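Local coordinates for protein alkane monooxygenase (Geobacillus thermodenitrificans, PDB 3B9O) that binds flavin mononucleotide and belongs to the luciferase-like monooxygenases, flavin-dependent proteins built on a TIM barrel, at residues F10-C14 with V15-A19; Q68-D71 with T72-E76; S298-K301 with Y302-L305; T385-D388 with F389-V393. All coordinates share one frame; numbering follows the deposited sequence.

Contact 1 of 4, residues F10-C14 with V15-A19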
ATOM      1  N   PHE A  10       3.587   5.204  -5.383  1.00 14.22           N
ATOM      2  CA  PHE A  10       2.591   5.464  -4.343  1.00 10.94           C
ATOM      3  C   PHE A  10       1.507   6.421  -4.856  1.00 19.82           C
ATOM      4  O   PHE A  10       1.778   7.567  -5.288  1.00 16.50           O
ATOM      5  CB  PHE A  10       3.244   6.038  -3.091  1.00 10.36           C
ATOM      6  CG  PHE A  10       2.398   5.980  -1.866  1.00 16.34           C
ATOM      7  CD1 PHE A  10       1.645   4.850  -1.564  1.00 20.74           C
ATOM      8  CD2 PHE A  10       2.387   7.057  -0.972  1.00 14.74           C
ATOM      9  CE1 PHE A  10       0.871   4.796  -0.408  1.00 21.34           C
ATOM     10  CE2 PHE A  10       1.625   6.990   0.212  1.00 13.89           C
ATOM     11  CZ  PHE A  10       0.893   5.875   0.498  1.00 14.92           C
ATOM     12  N   GLU A  11       0.268   5.958  -4.784  1.00 11.41           N
ATOM     13  CA  GLU A  11      -0.828   6.696  -5.427  1.00 11.76           C
ATOM     14  C   GLU A  11      -2.113   6.575  -4.610  1.00 12.58           C
ATOM     15  O   GLU A  11      -2.192   5.795  -3.672  1.00 12.77           O
ATOM     16  CB  GLU A  11      -0.984   6.129  -6.868  1.00 16.84           C
ATOM     17  CG  GLU A  11      -1.855   6.844  -7.857  1.00 26.59           C
ATOM     18  CD  GLU A  11      -1.675   8.383  -7.935  1.00 20.14           C
ATOM     19  OE1 GLU A  11      -2.183   9.077  -7.057  1.00 16.70           O
ATOM     20  OE2 GLU A  11      -1.096   8.891  -8.896  1.00 15.87           O
ATOM     21  N   MET A  12      -3.114   7.371  -4.967  1.00 16.95           N
ATOM     22  CA  MET A  12      -4.440   7.279  -4.372  1.00 15.91           C
ATOM     23  C   MET A  12      -5.429   7.876  -5.369  1.00 17.23           C
ATOM     24  O   MET A  12      -5.133   8.896  -6.014  1.00 13.78           O
ATOM     25  CB  MET A  12      -4.524   8.038  -3.016  1.00 11.20           C
ATOM     26  CG  MET A  12      -5.838   7.772  -2.226  1.00 11.38           C
ATOM     27  SD  MET A  12      -5.708   8.387  -0.529  1.00 14.70           S
ATOM     28  CE  MET A  12      -7.437   8.466  -0.099  1.00 15.09           C
ATOM     29  N   ASN A  13      -6.622   7.267  -5.426  1.00 14.51           N
ATOM     30  CA  ASN A  13      -7.675   7.674  -6.351  1.00 13.82           C
ATOM     31  C   ASN A  13      -8.405   8.931  -5.777  1.00 16.26           C
ATOM     32  O   ASN A  13      -9.582   8.867  -5.403  1.00 15.32           O
ATOM     33  CB  ASN A  13      -8.661   6.512  -6.544  1.00 15.88           C
ATOM     34  CG  ASN A  13      -9.523   6.665  -7.764  1.00 20.04           C
ATOM     35  OD1 ASN A  13     -10.293   5.751  -8.102  1.00 18.54           O
ATOM     36  ND2 ASN A  13      -9.373   7.799  -8.480  1.00  8.23           N
ATOM     37  N   CYS A  14      -7.694  10.049  -5.719  1.00 10.32           N
ATOM     38  CA  CYS A  14      -8.239  11.301  -5.177  1.00 14.04           C
ATOM     39  C   CYS A  14      -7.389  12.440  -5.680  1.00 19.93           C
ATOM     40  O   CYS A  14      -6.467  12.214  -6.449  1.00 14.60           O
ATOM     41  CB  CYS A  14      -8.268  11.298  -3.639  1.00 14.22           C
ATOM     42  SG  CYS A  14      -6.617  11.231  -2.805  1.00 17.01           S
ATOM     43  N   VAL A  15      -7.641  13.643  -5.175  1.00 14.12           N
ATOM     44  CA  VAL A  15      -6.873  14.815  -5.594  1.00 11.51           C
ATOM     45  C   VAL A  15      -5.632  14.996  -4.718  1.00 14.01           C
ATOM     46  O   VAL A  15      -4.497  14.785  -5.210  1.00 13.96           O
ATOM     47  CB  VAL A  15      -7.752  16.103  -5.628  1.00 17.54           C
ATOM     48  CG1 VAL A  15      -6.909  17.354  -5.971  1.00 12.95           C
ATOM     49  CG2 VAL A  15      -8.964  15.901  -6.549  1.00 14.62           C
ATOM     50  N   GLY A  16      -5.824  15.368  -3.451  1.00 14.01           N
ATOM     51  CA  GLY A  16      -4.692  15.611  -2.544  1.00 11.72           C
ATOM     52  C   GLY A  16      -4.467  14.361  -1.731  1.00 19.62           C
ATOM     53  O   GLY A  16      -5.308  13.990  -0.922  1.00 15.42           O
ATOM     54  N   HIS A  17      -3.328  13.704  -1.965  1.00 15.52           N
ATOM     55  CA  HIS A  17      -2.958  12.473  -1.273  1.00 17.56           C
ATOM     56  C   HIS A  17      -1.999  12.756  -0.074  1.00 13.91           C
ATOM     57  O   HIS A  17      -2.425  12.741   1.082  1.00 15.98           O
ATOM     58  CB  HIS A  17      -2.349  11.489  -2.280  1.00 20.88           C
ATOM     59  CG  HIS A  17      -1.928  10.173  -1.685  1.00 18.75           C
ATOM     60  ND1 HIS A  17      -1.116   9.285  -2.367  1.00 14.41           N
ATOM     61  CD2 HIS A  17      -2.229   9.577  -0.504  1.00 11.72           C
ATOM     62  CE1 HIS A  17      -0.922   8.208  -1.618  1.00 12.18           C
ATOM     63  NE2 HIS A  17      -1.574   8.367  -0.480  1.00 17.98           N
ATOM     64  N   ILE A  18      -0.729  13.040  -0.368  1.00 14.80           N
ATOM     65  CA  ILE A  18       0.283  13.316   0.672  1.00 23.16           C
ATOM     66  C   ILE A  18       0.775  14.782   0.625  1.00 21.60           C
ATOM     67  O   ILE A  18       0.821  15.433   1.667  1.00 18.92           O
ATOM     68  CB  ILE A  18       1.526  12.363   0.579  1.00 18.76           C
ATOM     69  CG1 ILE A  18       1.121  10.882   0.699  1.00 17.36           C
ATOM     70  CG2 ILE A  18       2.600  12.740   1.636  1.00 16.84           C
ATOM     71  CD1 ILE A  18       0.410  10.499   2.031  1.00 18.70           C
ATOM     72  N   ALA A  19       1.152  15.280  -0.559  1.00 21.40           N
ATOM     73  CA  ALA A  19       1.701  16.645  -0.711  1.00 22.37           C
ATOM     74  C   ALA A  19       0.612  17.732  -0.802  1.00 20.18           C
ATOM     75  O   ALA A  19       0.322  18.287  -1.856  1.00 17.39           O
ATOM     76  CB  ALA A  19       2.676  16.719  -1.907  1.00 16.16           C
TER
HETATM   77  O   HOH W   1      -0.593  10.146  -5.018  1.00 18.34           O
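The imidazole of His17 lies between Met12 on one face and Ile18 on the other, with Phe10 at its far end. The apolar and aromatic contacts dominate. Met12 CB makes a CH-pi contact 3.6 Å from the centroid of the His17 ring, only 8° off its normal, and Ile18 CG1 covers the opposite face. Met12 continues as an extended chain, so that SD passes obliquely by the same ring, 3.7 Å from His17 CD2. His17 CE1 stands over one face of the Phe10 ring, displaced toward the rim, 3.4 Å from Phe10 CE2, while the two planes are inclined by 49°. A chi1 of -180° turns the His17 ring back across the turn toward the strand.

The polar links centre on Glu11 OE1. A water lying in the imidazole plane is hydrogen-bonded to His17 ND1 at 2.8 Å and donates to Glu11 OE1, also at 2.8 Å. The same carboxylate oxygen takes the N-H of Met12 through its anti lone pair, at 2.9 Å from Met12 N, and forms a salt bridge with Arg30. Several bonds thus fix its position.

The turn itself passes through an inverse gamma turn centred on Asn13. Strand 6-12 is one of the parallel strands of the TIM barrel, and this is the loop following it, beside the flavin mononucleotide site.

Contact 2 of 4, residues Q68-D71 with T72-E76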
ATOM      1  N   GLN A  68     -12.434  20.350  14.073  1.00 26.72           N
ATOM      2  CA  GLN A  68     -13.698  19.654  14.321  1.00 34.14           C
ATOM      3  C   GLN A  68     -14.657  19.559  13.111  1.00 39.74           C
ATOM      4  O   GLN A  68     -15.856  19.307  13.249  1.00 43.94           O
ATOM      5  CB  GLN A  68     -14.377  20.289  15.562  1.00 43.42           C
ATOM      6  CG  GLN A  68     -13.517  20.140  16.837  1.00 23.32           C
ATOM      7  CD  GLN A  68     -13.103  18.688  17.061  1.00 31.94           C
ATOM      8  OE1 GLN A  68     -11.904  18.370  17.153  1.00 50.48           O
ATOM      9  NE2 GLN A  68     -14.086  17.792  17.116  1.00 38.24           N
ATOM     10  N   SER A  69     -14.111  19.740  11.922  1.00 31.87           N
ATOM     11  CA  SER A  69     -14.915  19.816  10.726  1.00 25.69           C
ATOM     12  C   SER A  69     -14.122  19.245   9.558  1.00 34.93           C
ATOM     13  O   SER A  69     -12.900  19.363   9.510  1.00 22.39           O
ATOM     14  CB  SER A  69     -15.248  21.284  10.452  1.00 24.07           C
ATOM     15  OG  SER A  69     -15.908  21.432   9.230  1.00 30.26           O
ATOM     16  N   ARG A  70     -14.849  18.664   8.605  1.00 31.97           N
ATOM     17  CA  ARG A  70     -14.284  18.254   7.327  1.00 27.73           C
ATOM     18  C   ARG A  70     -13.941  19.442   6.445  1.00 22.96           C
ATOM     19  O   ARG A  70     -13.316  19.259   5.421  1.00 25.47           O
ATOM     20  CB  ARG A  70     -15.294  17.377   6.585  1.00 19.50           C
ATOM     21  CG  ARG A  70     -16.563  18.149   6.187  1.00 25.02           C
ATOM     22  CD  ARG A  70     -17.566  17.288   5.422  1.00 33.49           C
ATOM     23  NE  ARG A  70     -18.723  18.108   5.022  1.00 34.49           N
ATOM     24  CZ  ARG A  70     -19.810  18.250   5.775  1.00 23.55           C
ATOM     25  NH1 ARG A  70     -19.905  17.568   6.919  1.00 20.42           N
ATOM     26  NH2 ARG A  70     -20.803  19.039   5.363  1.00 32.41           N
ATOM     27  N   ASP A  71     -14.364  20.651   6.811  1.00 22.12           N
ATOM     28  CA  ASP A  71     -14.257  21.787   5.870  1.00 19.12           C
ATOM     29  C   ASP A  71     -12.861  22.084   5.328  1.00 21.00           C
ATOM     30  O   ASP A  71     -12.722  22.433   4.161  1.00 19.38           O
ATOM     31  CB  ASP A  71     -14.920  23.090   6.399  1.00 26.03           C
ATOM     32  CG  ASP A  71     -16.460  22.966   6.541  1.00 33.76           C
ATOM     33  OD1 ASP A  71     -17.077  21.956   6.126  1.00 33.61           O
ATOM     34  OD2 ASP A  71     -17.067  23.894   7.105  1.00 45.06           O
ATOM     35  N   THR A  72     -11.833  21.983   6.163  1.00 27.39           N
ATOM     36  CA  THR A  72     -10.456  22.149   5.667  1.00 26.77           C
ATOM     37  C   THR A  72     -10.083  21.061   4.649  1.00 20.95           C
ATOM     38  O   THR A  72      -9.544  21.361   3.579  1.00 18.70           O
ATOM     39  CB  THR A  72      -9.420  22.159   6.810  1.00 25.46           C
ATOM     40  OG1 THR A  72      -9.721  23.243   7.701  1.00 29.21           O
ATOM     41  CG2 THR A  72      -8.026  22.360   6.266  1.00 17.81           C
ATOM     42  N   ALA A  73     -10.378  19.800   4.986  1.00 21.83           N
ATOM     43  CA  ALA A  73     -10.137  18.689   4.059  1.00 18.71           C
ATOM     44  C   ALA A  73     -10.853  18.931   2.731  1.00 20.04           C
ATOM     45  O   ALA A  73     -10.272  18.735   1.660  1.00 21.60           O
ATOM     46  CB  ALA A  73     -10.584  17.385   4.684  1.00 17.34           C
ATOM     47  N   VAL A  74     -12.115  19.380   2.803  1.00 17.00           N
ATOM     48  CA  VAL A  74     -12.912  19.665   1.608  1.00 16.23           C
ATOM     49  C   VAL A  74     -12.242  20.790   0.782  1.00 18.87           C
ATOM     50  O   VAL A  74     -11.997  20.631  -0.425  1.00 18.56           O
ATOM     51  CB  VAL A  74     -14.429  19.948   1.939  1.00 16.33           C
ATOM     52  CG1 VAL A  74     -15.148  20.465   0.718  1.00 19.18           C
ATOM     53  CG2 VAL A  74     -15.150  18.659   2.464  1.00 17.69           C
ATOM     54  N   ARG A  75     -11.900  21.912   1.437  1.00 24.23           N
ATOM     55  CA  ARG A  75     -11.306  23.076   0.728  1.00 26.14           C
ATOM     56  C   ARG A  75      -9.948  22.772   0.084  1.00 20.94           C
ATOM     57  O   ARG A  75      -9.607  23.264  -0.997  1.00 20.22           O
ATOM     58  CB  ARG A  75     -11.149  24.266   1.698  1.00 33.79           C
ATOM     59  CG  ARG A  75     -10.734  25.605   1.049  1.00 46.48           C
ATOM     60  CD  ARG A  75     -11.037  26.813   2.009  1.00 39.23           C
ATOM     61  NE  ARG A  75     -10.991  26.400   3.419  1.00 48.06           N
ATOM     62  CZ  ARG A  75     -11.998  26.456   4.302  1.00 73.31           C
ATOM     63  NH1 ARG A  75     -13.191  26.978   3.993  1.00 40.06           N
ATOM     64  NH2 ARG A  75     -11.794  25.999   5.534  1.00 58.37           N
ATOM     65  N   GLU A  76      -9.152  21.992   0.797  1.00 23.83           N
ATOM     66  CA  GLU A  76      -7.777  21.695   0.379  1.00 14.45           C
ATOM     67  C   GLU A  76      -7.695  20.367  -0.403  1.00 20.79           C
ATOM     68  O   GLU A  76      -6.593  19.902  -0.712  1.00 21.20           O
ATOM     69  CB  GLU A  76      -6.903  21.584   1.632  1.00 21.37           C
ATOM     70  CG  GLU A  76      -6.821  22.856   2.459  1.00 36.04           C
ATOM     71  CD  GLU A  76      -5.665  23.764   2.055  1.00 44.16           C
ATOM     72  OE1 GLU A  76      -4.740  23.310   1.340  1.00 29.73           O
ATOM     73  OE2 GLU A  76      -5.684  24.939   2.476  1.00 40.39           O
TER
HETATM   74  O   HOH W   2     -11.818  21.869   9.192  1.00 24.46           O
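Arg70 and Val74, one helical turn apart, lie side by side and point the same way at the start of the short helix 71-75. From CB, the Arg70 side chain sets out with CG between its backbone N and carbonyl carbon (chi1 66°), which brings CG to 4.0 Å from Val74 CG2. The next atom, CD, runs past the same methyl at 4.1 Å. Beyond it the chain stays extended as far as NE, and the guanidinium turns its edge, rather than a face, toward Val74 CG2. The Arg70 side chain also touches Ile62 and Asp64 of the preceding loop. Beneath this pair the backbone is closed by Val74 N, which donates to Arg70 O at 2.9 Å, nearly in line with the carbonyl bond.

The lead-in is a capping arrangement. Ser69 OG accepts from Asp71 N at 3.0 Å, bridging two residues at the point where the loop after strand 53-57 turns into the helix of this TIM-barrel protein. A water extends the cap: it donates to Ser69 O at 2.7 Å and accepts from Thr72 N at 3.0 Å.

Arg75 follows the next turn. Its backbone N donates to Asp71 O. A bend at chi3 (28°) folds the guanidinium back until one face stands over that carbonyl oxygen, in a packing contact without a hydrogen bond. The Asp71 carboxylate and this guanidinium do not touch. Thr72, on a buried side, packs on Glu306 and Ala310 of helix 305-316.

Contact 3 of 4, residues S298-K301 with Y302-L305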
ATOM      1  N   SER A 298      10.219  25.374  -5.852  1.00 29.47           N
ATOM      2  CA  SER A 298       8.909  25.482  -6.514  1.00 20.97           C
ATOM      3  C   SER A 298       7.787  24.780  -5.761  1.00 27.47           C
ATOM      4  O   SER A 298       6.694  25.354  -5.589  1.00 29.69           O
ATOM      5  CB  SER A 298       8.992  24.943  -7.943  1.00 36.80           C
ATOM      6  OG  SER A 298       7.793  25.230  -8.649  1.00 28.22           O
ATOM      7  N   PHE A 299       8.053  23.559  -5.287  1.00 22.59           N
ATOM      8  CA  PHE A 299       7.051  22.775  -4.551  1.00 28.62           C
ATOM      9  C   PHE A 299       6.785  23.376  -3.194  1.00 26.09           C
ATOM     10  O   PHE A 299       5.669  23.335  -2.701  1.00 25.57           O
ATOM     11  CB  PHE A 299       7.471  21.310  -4.364  1.00 23.16           C
ATOM     12  CG  PHE A 299       7.723  20.555  -5.653  1.00 31.91           C
ATOM     13  CD1 PHE A 299       8.563  19.455  -5.655  1.00 26.37           C
ATOM     14  CD2 PHE A 299       7.134  20.944  -6.853  1.00 26.53           C
ATOM     15  CE1 PHE A 299       8.801  18.741  -6.825  1.00 22.60           C
ATOM     16  CE2 PHE A 299       7.371  20.239  -8.031  1.00 33.90           C
ATOM     17  CZ  PHE A 299       8.203  19.128  -8.016  1.00 20.74           C
ATOM     18  N   GLN A 300       7.826  23.939  -2.587  1.00 31.12           N
ATOM     19  CA  GLN A 300       7.706  24.531  -1.268  1.00 20.01           C
ATOM     20  C   GLN A 300       6.708  25.673  -1.270  1.00 27.39           C
ATOM     21  O   GLN A 300       5.911  25.768  -0.335  1.00 34.41           O
ATOM     22  CB  GLN A 300       9.076  24.962  -0.730  1.00 29.68           C
ATOM     23  CG  GLN A 300       9.055  25.602   0.654  1.00 32.42           C
ATOM     24  CD  GLN A 300       8.407  24.722   1.722  1.00 48.96           C
ATOM     25  OE1 GLN A 300       8.871  23.614   1.996  1.00 66.98           O
ATOM     26  NE2 GLN A 300       7.331  25.227   2.343  1.00 46.90           N
ATOM     27  N   LYS A 301       6.735  26.503  -2.319  1.00 26.04           N
ATOM     28  CA  LYS A 301       5.767  27.606  -2.536  1.00 27.40           C
ATOM     29  C   LYS A 301       4.286  27.161  -2.438  1.00 31.00           C
ATOM     30  O   LYS A 301       3.430  27.885  -1.904  1.00 38.13           O
ATOM     31  CB  LYS A 301       6.056  28.236  -3.905  1.00 33.63           C
ATOM     32  CG  LYS A 301       5.001  29.174  -4.452  1.00 56.95           C
ATOM     33  CD  LYS A 301       5.357  29.638  -5.881  1.00 71.05           C
ATOM     34  CE  LYS A 301       4.269  30.543  -6.479  1.00 49.55           C
ATOM     35  NZ  LYS A 301       4.784  31.188  -7.744  1.00 66.10           N
ATOM     36  N   TYR A 302       3.995  25.957  -2.938  1.00 30.24           N
ATOM     37  CA  TYR A 302       2.627  25.381  -2.944  1.00 21.95           C
ATOM     38  C   TYR A 302       2.250  24.517  -1.746  1.00 16.66           C
ATOM     39  O   TYR A 302       1.088  24.138  -1.628  1.00 22.70           O
ATOM     40  CB  TYR A 302       2.390  24.562  -4.233  1.00 22.50           C
ATOM     41  CG  TYR A 302       2.447  25.414  -5.459  1.00 25.53           C
ATOM     42  CD1 TYR A 302       3.643  25.585  -6.146  1.00 22.64           C
ATOM     43  CD2 TYR A 302       1.313  26.101  -5.914  1.00 22.96           C
ATOM     44  CE1 TYR A 302       3.710  26.393  -7.272  1.00 25.77           C
ATOM     45  CE2 TYR A 302       1.381  26.946  -7.045  1.00 20.21           C
ATOM     46  CZ  TYR A 302       2.571  27.062  -7.713  1.00 28.99           C
ATOM     47  OH  TYR A 302       2.663  27.838  -8.832  1.00 31.06           O
ATOM     48  N   TRP A 303       3.208  24.223  -0.854  1.00 22.68           N
ATOM     49  CA  TRP A 303       2.957  23.360   0.306  1.00 26.30           C
ATOM     50  C   TRP A 303       1.968  24.059   1.206  1.00 36.52           C
ATOM     51  O   TRP A 303       2.229  25.198   1.634  1.00 26.42           O
ATOM     52  CB  TRP A 303       4.249  23.124   1.064  1.00 28.93           C
ATOM     53  CG  TRP A 303       4.288  22.004   2.094  1.00 35.25           C
ATOM     54  CD1 TRP A 303       4.283  22.135   3.471  1.00 25.46           C
ATOM     55  CD2 TRP A 303       4.455  20.607   1.827  1.00 28.61           C
ATOM     56  NE1 TRP A 303       4.394  20.899   4.058  1.00 34.35           N
ATOM     57  CE2 TRP A 303       4.516  19.947   3.075  1.00 28.42           C
ATOM     58  CE3 TRP A 303       4.532  19.842   0.649  1.00 50.88           C
ATOM     59  CZ2 TRP A 303       4.668  18.555   3.177  1.00 29.24           C
ATOM     60  CZ3 TRP A 303       4.680  18.451   0.754  1.00 38.48           C
ATOM     61  CH2 TRP A 303       4.749  17.830   2.011  1.00 31.90           C
ATOM     62  N   SER A 304       0.830  23.396   1.459  1.00 22.85           N
ATOM     63  CA  SER A 304      -0.259  24.010   2.210  1.00 30.39           C
ATOM     64  C   SER A 304      -0.286  23.500   3.627  1.00 27.40           C
ATOM     65  O   SER A 304      -0.729  22.386   3.888  1.00 25.67           O
ATOM     66  CB  SER A 304      -1.626  23.764   1.571  1.00 35.32           C
ATOM     67  OG  SER A 304      -2.634  24.414   2.345  1.00 36.85           O
ATOM     68  N   LEU A 305       0.176  24.340   4.547  1.00 26.98           N
ATOM     69  CA  LEU A 305       0.162  24.007   5.971  1.00 25.65           C
ATOM     70  C   LEU A 305      -1.220  23.538   6.448  1.00 29.14           C
ATOM     71  O   LEU A 305      -1.324  22.581   7.208  1.00 22.41           O
ATOM     72  CB  LEU A 305       0.656  25.203   6.800  1.00 29.08           C
ATOM     73  CG  LEU A 305       1.094  24.957   8.251  1.00 40.30           C
ATOM     74  CD1 LEU A 305       0.051  25.389   9.229  1.00 36.40           C
ATOM     75  CD2 LEU A 305       1.547  23.501   8.526  1.00 46.76           C
TER
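Tyr302 and Lys301 run side by side where helix 289-302 ends, in the short connection that leads to Ser304, the N-cap residue of helix 305-316. The close packing is around the backbone. The tyrosine ring turns its edge to a helix carbonyl, Tyr302 CD1 lying 3.1 Å from Ser298 O. Two i to i+3 bonds close the last turn: Tyr302 N makes a weak one to Phe299 O, and Trp303 N donates to Gln300 O at 3.2 Å, with the donor above the carbonyl plane. Trp303 CB rests on this same oxygen at 3.4 Å, while its indole, hydrogen-bonded through NE1 to Met341 O, stacks with His308 in the buried part. Gln300, bent at chi2 (56°), belongs to this packed side as well: its NE2 is hydrogen-bonded to Ser342 O, and it crosses Trp303 with amide and ring planes 51° apart.

The exposed side is looser. Lys301, fully extended, follows the tyrosine out: its CG lies over one ring face, offset toward the rim, and CD comes to 3.9 Å from Tyr302 CE1. At the outer end of the lysine, CE is 3.9 Å from Tyr302 OH.

Contact 4 of 4, residues T385-D388 with F389-V393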
ATOM      1  N   THR A 385       7.094  13.766 -10.577  1.00 18.90           N
ATOM      2  CA  THR A 385       8.018  12.936  -9.752  1.00 24.18           C
ATOM      3  C   THR A 385       8.343  11.590 -10.380  1.00 14.28           C
ATOM      4  O   THR A 385       9.497  11.218 -10.430  1.00 14.40           O
ATOM      5  CB  THR A 385       7.830  12.923  -8.178  1.00 29.04           C
ATOM      6  OG1 THR A 385       7.944  11.608  -7.536  1.00 27.14           O
ATOM      7  CG2 THR A 385       6.817  13.751  -7.695  1.00  8.44           C
ATOM      8  N   PHE A 386       7.332  10.883 -10.877  1.00 14.83           N
ATOM      9  CA  PHE A 386       7.570   9.575 -11.493  1.00 19.18           C
ATOM     10  C   PHE A 386       8.405   9.705 -12.783  1.00 16.88           C
ATOM     11  O   PHE A 386       9.326   8.915 -13.031  1.00 13.33           O
ATOM     12  CB  PHE A 386       6.239   8.861 -11.781  1.00 14.00           C
ATOM     13  CG  PHE A 386       5.472   8.422 -10.543  1.00 14.82           C
ATOM     14  CD1 PHE A 386       4.089   8.289 -10.607  1.00 15.69           C
ATOM     15  CD2 PHE A 386       6.121   8.072  -9.348  1.00 16.75           C
ATOM     16  CE1 PHE A 386       3.351   7.818  -9.509  1.00 15.74           C
ATOM     17  CE2 PHE A 386       5.382   7.656  -8.209  1.00 11.90           C
ATOM     18  CZ  PHE A 386       4.001   7.508  -8.292  1.00  8.11           C
ATOM     19  N   VAL A 387       8.067  10.683 -13.624  1.00 13.06           N
ATOM     20  CA  VAL A 387       8.808  10.915 -14.873  1.00 17.37           C
ATOM     21  C   VAL A 387      10.308  11.210 -14.621  1.00 19.65           C
ATOM     22  O   VAL A 387      11.185  10.601 -15.231  1.00 15.99           O
ATOM     23  CB  VAL A 387       8.159  12.089 -15.707  1.00 18.60           C
ATOM     24  CG1 VAL A 387       9.105  12.525 -16.875  1.00 19.84           C
ATOM     25  CG2 VAL A 387       6.766  11.665 -16.241  1.00 13.95           C
ATOM     26  N   ASP A 388      10.592  12.144 -13.718  1.00 16.53           N
ATOM     27  CA  ASP A 388      11.990  12.440 -13.358  1.00 10.78           C
ATOM     28  C   ASP A 388      12.702  11.220 -12.774  1.00 16.89           C
ATOM     29  O   ASP A 388      13.869  10.976 -13.075  1.00 15.05           O
ATOM     30  CB  ASP A 388      12.043  13.539 -12.311  1.00 12.57           C
ATOM     31  CG  ASP A 388      11.672  14.897 -12.858  1.00 21.84           C
ATOM     32  OD1 ASP A 388      11.503  15.015 -14.095  1.00 21.04           O
ATOM     33  OD2 ASP A 388      11.475  15.827 -12.028  1.00 20.92           O
ATOM     34  N   PHE A 389      11.997  10.460 -11.927  1.00 16.22           N
ATOM     35  CA  PHE A 389      12.580   9.254 -11.347  1.00 15.01           C
ATOM     36  C   PHE A 389      12.963   8.253 -12.460  1.00 16.52           C
ATOM     37  O   PHE A 389      14.068   7.709 -12.473  1.00 17.43           O
ATOM     38  CB  PHE A 389      11.617   8.570 -10.355  1.00 14.10           C
ATOM     39  CG  PHE A 389      12.249   7.408  -9.612  1.00 14.76           C
ATOM     40  CD1 PHE A 389      12.118   6.100 -10.105  1.00 13.78           C
ATOM     41  CD2 PHE A 389      13.018   7.627  -8.449  1.00 18.73           C
ATOM     42  CE1 PHE A 389      12.714   5.004  -9.425  1.00 15.42           C
ATOM     43  CE2 PHE A 389      13.618   6.542  -7.753  1.00 14.26           C
ATOM     44  CZ  PHE A 389      13.475   5.235  -8.255  1.00 21.79           C
ATOM     45  N   ILE A 390      12.028   8.009 -13.367  1.00 14.68           N
ATOM     46  CA  ILE A 390      12.250   7.125 -14.494  1.00 12.72           C
ATOM     47  C   ILE A 390      13.345   7.623 -15.449  1.00 18.48           C
ATOM     48  O   ILE A 390      14.186   6.832 -15.877  1.00 15.12           O
ATOM     49  CB  ILE A 390      10.923   6.801 -15.236  1.00  9.91           C
ATOM     50  CG1 ILE A 390      10.028   5.971 -14.295  1.00 12.29           C
ATOM     51  CG2 ILE A 390      11.210   6.009 -16.550  1.00 15.00           C
ATOM     52  CD1 ILE A 390       8.548   5.790 -14.704  1.00 14.21           C
ATOM     53  N   GLU A 391      13.334   8.905 -15.798  1.00 17.30           N
ATOM     54  CA  GLU A 391      14.343   9.393 -16.747  1.00 16.26           C
ATOM     55  C   GLU A 391      15.754   9.466 -16.160  1.00 17.12           C
ATOM     56  O   GLU A 391      16.695   9.227 -16.875  1.00 18.21           O
ATOM     57  CB  GLU A 391      13.951  10.748 -17.332  1.00 20.58           C
ATOM     58  CG  GLU A 391      12.627  10.712 -18.110  1.00 22.40           C
ATOM     59  CD  GLU A 391      12.222  12.066 -18.683  1.00 27.90           C
ATOM     60  OE1 GLU A 391      11.322  12.065 -19.543  1.00 62.25           O
ATOM     61  OE2 GLU A 391      12.780  13.120 -18.290  1.00 43.35           O
ATOM     62  N   LEU A 392      15.870   9.848 -14.887  1.00 14.95           N
ATOM     63  CA  LEU A 392      17.181  10.144 -14.247  1.00 18.41           C
ATOM     64  C   LEU A 392      17.673   9.104 -13.212  1.00 15.55           C
ATOM     65  O   LEU A 392      18.827   8.681 -13.248  1.00 16.85           O
ATOM     66  CB  LEU A 392      17.159  11.548 -13.619  1.00 22.49           C
ATOM     67  CG  LEU A 392      16.853  12.740 -14.541  1.00 28.58           C
ATOM     68  CD1 LEU A 392      16.790  14.054 -13.761  1.00 22.95           C
ATOM     69  CD2 LEU A 392      17.888  12.811 -15.662  1.00 23.81           C
ATOM     70  N   VAL A 393      16.809   8.650 -12.319  1.00 13.19           N
ATOM     71  CA  VAL A 393      17.286   7.740 -11.275  1.00 11.23           C
ATOM     72  C   VAL A 393      17.359   6.287 -11.757  1.00 17.13           C
ATOM     73  O   VAL A 393      18.281   5.542 -11.379  1.00 18.33           O
ATOM     74  CB  VAL A 393      16.461   7.822  -9.986  1.00 13.90           C
ATOM     75  CG1 VAL A 393      17.080   6.869  -8.875  1.00 10.57           C
ATOM     76  CG2 VAL A 393      16.406   9.273  -9.509  1.00 14.67           C
TER
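This is a local contact within one helix, 384-399, which follows the barrel strand 374-378 and packs between helices 36-48 and 356-370. Four successive i to i+4 bonds hold the two segments together. The shortest, Glu391 N to Val387 O at 2.8 Å, is nearly collinear with the carbonyl, whereas Leu392 N reaches Asp388 O at 2.9 Å tilted 28° out of the carbonyl plane; a wider pi-type turn spans 389-393.

Side chains add to this ladder. Val387 and Glu391 lie alongside each other, Glu391 exposed and Val387 partly covered by Leu45: Glu391 CG sits 3.2 Å from Val387 O, and the carboxylate passes the valine methyl, OE1 being 3.5 Å from Val387 CG1. Ile390, with CG1 anti to its carbonyl carbon (chi1 -66°), leans back over the helix so that CG1 is 3.3 Å from Phe386 O. On the inward side Val393 CB stands over one face of the Phe389 ring, offset toward the rim.

Asp388 OD1 and Glu391 OE2 are 4.8 Å apart. Their like charges would tend to repel, but Asp388 OD2 forms a salt bridge with Lys295, which would be expected to offset part of that repulsion.

Contact 1 lies beside the flavin: the side chain of Phe10 is about 5 Å from the bound flavin mononucleotide, against about 14 Å for that of Phe386 in contact 4. Contacts 1 and 4 nevertheless meet, Phe10 N being 3.7 Å from Phe386 CZ, so the helix 384-399 backs directly onto the first barrel strand. On another flank Ala19 CB packs on Trp303 CZ3 at 3.8 Å, joining contact 1 to contact 3. Contact 3 is tied in turn to contact 2 by the hydrogen bond between Glu76 OE1 and Ser304 OG, at 2.6 Å. Contacts 2 and 4 stay apart, with centres about 33 Å from each other.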